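PDB 4GAX: amorpha-4,11-diene synthase from Artemisia annua, which probably cyclises farnesyl diphosphate to a sesquiterpene, amorpha-4,11-diene in the enzyme so named, releasing diphosphate, and is here a mutant of an alpha-bisabolol synthase. Local coordinates for residues F304-V308 with T360-M364; N390-E394 with V412-T416. Residue numbers count along the deposited sequence, not the author numbering.

Contact 1. Residues F304-V308 with T360-M364; sequences FLAKV and TYTEM
Both segments are single turns inside alpha-helices (phi/psi near -65/-42), 299-322 and 351-370, of the all-helical class I terpene synthase fold. They run close to antiparallel, with a signed crossing angle of -154° and axes 11.4 Å apart. The register sets K307 against T360 and F304 against M364 (CA to CA 7.7 and 8.3 Å), and F304, with chi1 t, bridges this wide gap. T360, with chi1 m, bonds its OG1 back to L356 O while its CG2 faces the other helix, 4.1 Å from both F304 CE1 and K307 CB. Y361 (chi1 m) receives the F304 ring edge on its face in an offset edge-to-face pair (centroids 5.8 Å apart, planes at 86°), with Y361 OH 3.5 Å from V308 CG1. E363 meets the extended K307, a cation-pi partner of W265, through a water 2.6 Å from K307 NZ and weakly bonded, at 3.2 Å, to E363 OE2. M364 (t, p, p) curls over the ring face: CE lies 3.6 Å from the F304 centroid (CH-pi) and SD 4.7 Å from it (oblique Met-aromatic). No direct hydrogen bond crosses, so the interface depends on aromatic and apolar complementarity, and the charges of K307 and E363 meet only through a water, at the margin.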
# COMPACT_ATOMS: atom_id res chain seq x y z
N PHE A 304 15.95 -1.64 -0.06
CA PHE A 304 16.24 -1.98 1.34
C PHE A 304 15.03 -2.66 1.99
O PHE A 304 15.17 -3.63 2.73
CB PHE A 304 16.63 -0.73 2.14
CG PHE A 304 17.01 -1.04 3.55
CD1 PHE A 304 18.09 -1.86 3.81
CD2 PHE A 304 16.25 -0.56 4.61
CE1 PHE A 304 18.45 -2.19 5.13
CE2 PHE A 304 16.60 -0.87 5.93
CZ PHE A 304 17.71 -1.69 6.19
N LEU A 305 13.84 -2.12 1.73
CA LEU A 305 12.62 -2.65 2.32
C LEU A 305 12.40 -4.07 1.85
O LEU A 305 12.03 -4.95 2.64
CB LEU A 305 11.43 -1.75 1.98
CG LEU A 305 10.02 -2.20 2.41
CD1 LEU A 305 9.92 -2.36 3.93
CD2 LEU A 305 8.98 -1.16 1.92
N ALA A 306 12.65 -4.32 0.58
CA ALA A 306 12.51 -5.67 0.05
C ALA A 306 13.44 -6.64 0.77
O ALA A 306 13.03 -7.75 1.12
CB ALA A 306 12.79 -5.68 -1.46
N LYS A 307 14.69 -6.22 1.00
CA LYS A 307 15.63 -7.06 1.75
C LYS A 307 15.14 -7.34 3.16
O LYS A 307 15.22 -8.47 3.64
CB LYS A 307 17.01 -6.40 1.80
CG LYS A 307 17.65 -6.28 0.41
CD LYS A 307 18.98 -5.51 0.48
CE LYS A 307 19.67 -5.47 -0.89
NZ LYS A 307 20.99 -4.74 -0.81
N VAL A 308 14.63 -6.32 3.84
CA VAL A 308 14.14 -6.49 5.19
C VAL A 308 12.94 -7.44 5.21
O VAL A 308 12.83 -8.30 6.08
CB VAL A 308 13.79 -5.14 5.86
CG1 VAL A 308 13.10 -5.35 7.19
CG2 VAL A 308 15.06 -4.31 6.06
N THR A 360 23.28 -7.08 6.09
CA THR A 360 22.29 -6.20 5.49
C THR A 360 22.11 -4.93 6.32
O THR A 360 22.12 -3.80 5.80
CB THR A 360 20.93 -6.94 5.33
OG1 THR A 360 21.10 -8.09 4.48
CG2 THR A 360 19.89 -6.03 4.74
N TYR A 361 21.95 -5.10 7.63
CA TYR A 361 21.80 -3.93 8.49
C TYR A 361 23.08 -3.13 8.65
O TYR A 361 23.03 -1.90 8.74
CB TYR A 361 21.22 -4.31 9.86
CG TYR A 361 19.72 -4.38 9.81
CD1 TYR A 361 18.96 -3.22 9.87
CD2 TYR A 361 19.07 -5.60 9.63
CE1 TYR A 361 17.59 -3.27 9.79
CE2 TYR A 361 17.68 -5.65 9.55
CZ TYR A 361 16.95 -4.50 9.63
OH TYR A 361 15.57 -4.54 9.56
N THR A 362 24.22 -3.81 8.66
CA THR A 362 25.49 -3.10 8.79
C THR A 362 25.76 -2.21 7.58
O THR A 362 26.28 -1.11 7.71
CB THR A 362 26.65 -4.07 9.01
OG1 THR A 362 26.47 -4.72 10.27
CG2 THR A 362 27.99 -3.33 9.01
N GLU A 363 25.40 -2.68 6.39
CA GLU A 363 25.55 -1.85 5.20
C GLU A 363 24.70 -0.57 5.33
O GLU A 363 25.14 0.53 4.96
CB GLU A 363 25.19 -2.62 3.94
CG GLU A 363 24.76 -1.72 2.80
CD GLU A 363 24.85 -2.38 1.44
OE1 GLU A 363 24.50 -1.71 0.45
OE2 GLU A 363 25.26 -3.56 1.37
N MET A 364 23.49 -0.69 5.88
CA MET A 364 22.61 0.47 6.03
C MET A 364 23.10 1.39 7.15
O MET A 364 23.01 2.62 7.05
CB MET A 364 21.17 0.02 6.27
CG MET A 364 20.19 1.16 6.54
SD MET A 364 20.08 2.40 5.21
CE MET A 364 19.33 1.45 3.90
O HOH W 1 22.49 -5.19 1.29

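Contact 2. Residues N390-E394 with V412-T416; sequences NLMVE and VAVIT
The turn 390-394 of helix 374-399 and the weakly bonded helical turn 412-416 of helix 407-416 cross at a signed -128°, axes 9.6 Å apart, packing two successive helices of the metal-binding domain of the alpha-helical terpene synthase fold. Their closest backbones are at L391 and T416 (CA to CA 6.0 Å). T416 N to V412 O at 3.0 Å holds the second turn, a weak bond of E394 N to N390 O at 3.3 Å the first. N390 (chi1 m) reaches across, its OD1 3.2 Å from V412 CG2 and its ND2, bonded to D386 O, 3.3 Å from I415 CD1. V393 CG1 touches V412 CG2 at 4.2 Å. L391 CD2 lies 4.0 Å from T416 CB, and L391 also touches D316, first aspartate of the DDxxD sequence that in class I terpene synthases binds magnesium, probably here too. E394 brings OE2 within 3.5 Å of T416 CG2. T416 takes chi1 p, which turns CG2 to the neighbouring helix and lets OG1 donate back to V412 O at 3.2 Å.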
# COMPACT_ATOMS: atom_id res chain seq x y z
N ASN A 390 9.33 -9.95 20.46
CA ASN A 390 7.93 -10.33 20.61
C ASN A 390 7.62 -11.66 19.93
O ASN A 390 6.69 -12.36 20.34
CB ASN A 390 7.00 -9.20 20.16
CG ASN A 390 6.95 -8.06 21.17
OD1 ASN A 390 6.17 -8.09 22.13
ND2 ASN A 390 7.80 -7.06 20.97
N LEU A 391 8.40 -12.02 18.91
CA LEU A 391 8.34 -13.38 18.39
C LEU A 391 8.74 -14.35 19.51
O LEU A 391 8.17 -15.44 19.63
CB LEU A 391 9.24 -13.57 17.16
CG LEU A 391 8.73 -12.98 15.84
CD1 LEU A 391 9.76 -13.18 14.73
CD2 LEU A 391 7.39 -13.58 15.43
N MET A 392 9.70 -13.95 20.34
CA MET A 392 10.16 -14.81 21.44
C MET A 392 9.17 -14.81 22.60
O MET A 392 9.11 -15.76 23.38
CB MET A 392 11.54 -14.39 21.93
CG MET A 392 12.18 -15.41 22.87
SD MET A 392 12.42 -17.00 22.04
CE MET A 392 11.93 -18.14 23.33
N VAL A 393 8.41 -13.72 22.71
CA VAL A 393 7.34 -13.65 23.70
C VAL A 393 6.37 -14.80 23.48
O VAL A 393 6.06 -15.56 24.41
CB VAL A 393 6.57 -12.31 23.63
CG1 VAL A 393 5.18 -12.45 24.25
CG2 VAL A 393 7.37 -11.21 24.32
N GLU A 394 5.90 -14.95 22.24
CA GLU A 394 4.91 -15.97 21.93
C GLU A 394 5.49 -17.39 21.91
O GLU A 394 4.74 -18.36 22.00
CB GLU A 394 4.16 -15.65 20.64
CG GLU A 394 5.01 -15.16 19.50
CD GLU A 394 4.18 -14.43 18.45
OE1 GLU A 394 3.11 -13.89 18.81
OE2 GLU A 394 4.60 -14.39 17.27
N VAL A 412 0.30 -7.95 20.87
CA VAL A 412 1.61 -8.47 20.49
C VAL A 412 1.69 -8.76 18.99
O VAL A 412 2.78 -8.89 18.43
CB VAL A 412 1.99 -9.73 21.31
CG1 VAL A 412 1.51 -10.99 20.60
CG2 VAL A 412 3.49 -9.79 21.54
N ALA A 413 0.53 -8.83 18.34
CA ALA A 413 0.46 -9.06 16.90
C ALA A 413 0.59 -7.77 16.10
O ALA A 413 0.70 -7.80 14.87
CB ALA A 413 -0.82 -9.79 16.54
N VAL A 414 0.55 -6.63 16.79
CA VAL A 414 0.82 -5.36 16.13
C VAL A 414 2.30 -5.36 15.79
O VAL A 414 2.72 -4.86 14.74
CB VAL A 414 0.50 -4.15 17.03
CG1 VAL A 414 1.10 -2.87 16.46
CG2 VAL A 414 -1.00 -4.01 17.20
N ILE A 415 3.08 -5.93 16.70
CA ILE A 415 4.52 -6.03 16.54
C ILE A 415 4.90 -7.20 15.63
O ILE A 415 5.53 -7.01 14.60
CB ILE A 415 5.22 -6.17 17.90
CG1 ILE A 415 4.98 -4.91 18.74
CG2 ILE A 415 6.71 -6.43 17.72
CD1 ILE A 415 5.26 -5.09 20.22
N THR A 416 4.48 -8.41 15.99
CA THR A 416 4.90 -9.59 15.24
C THR A 416 4.33 -9.66 13.83
O THR A 416 4.82 -10.44 13.01
CB THR A 416 4.53 -10.90 15.97
OG1 THR A 416 3.10 -11.02 16.02
CG2 THR A 416 5.11 -10.92 17.37

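In the fold
Contact 1 is the more buried: five of its six touching residues are buried, against two of seven in contact 2. Their centres are 21 Å apart and their nearest atoms about 10 Å, so they do not touch, yet they share neighbours. Helix 299-322 supplies 304-308 to contact 1 and, further along, touches L391 of contact 2 through I315, D316 and Y319; helix 374-399 supplies 390-394 and, nearer its start, meets Y361 through F377 and V384. Aromatic rings, a thioether and methyl groups make up the first interface, whereas the second sets a carboxamide and a carboxylate against aliphatic groups, among them the T416 methyl. Neither has a direct hydrogen bond between its segments, despite this difference in polarity.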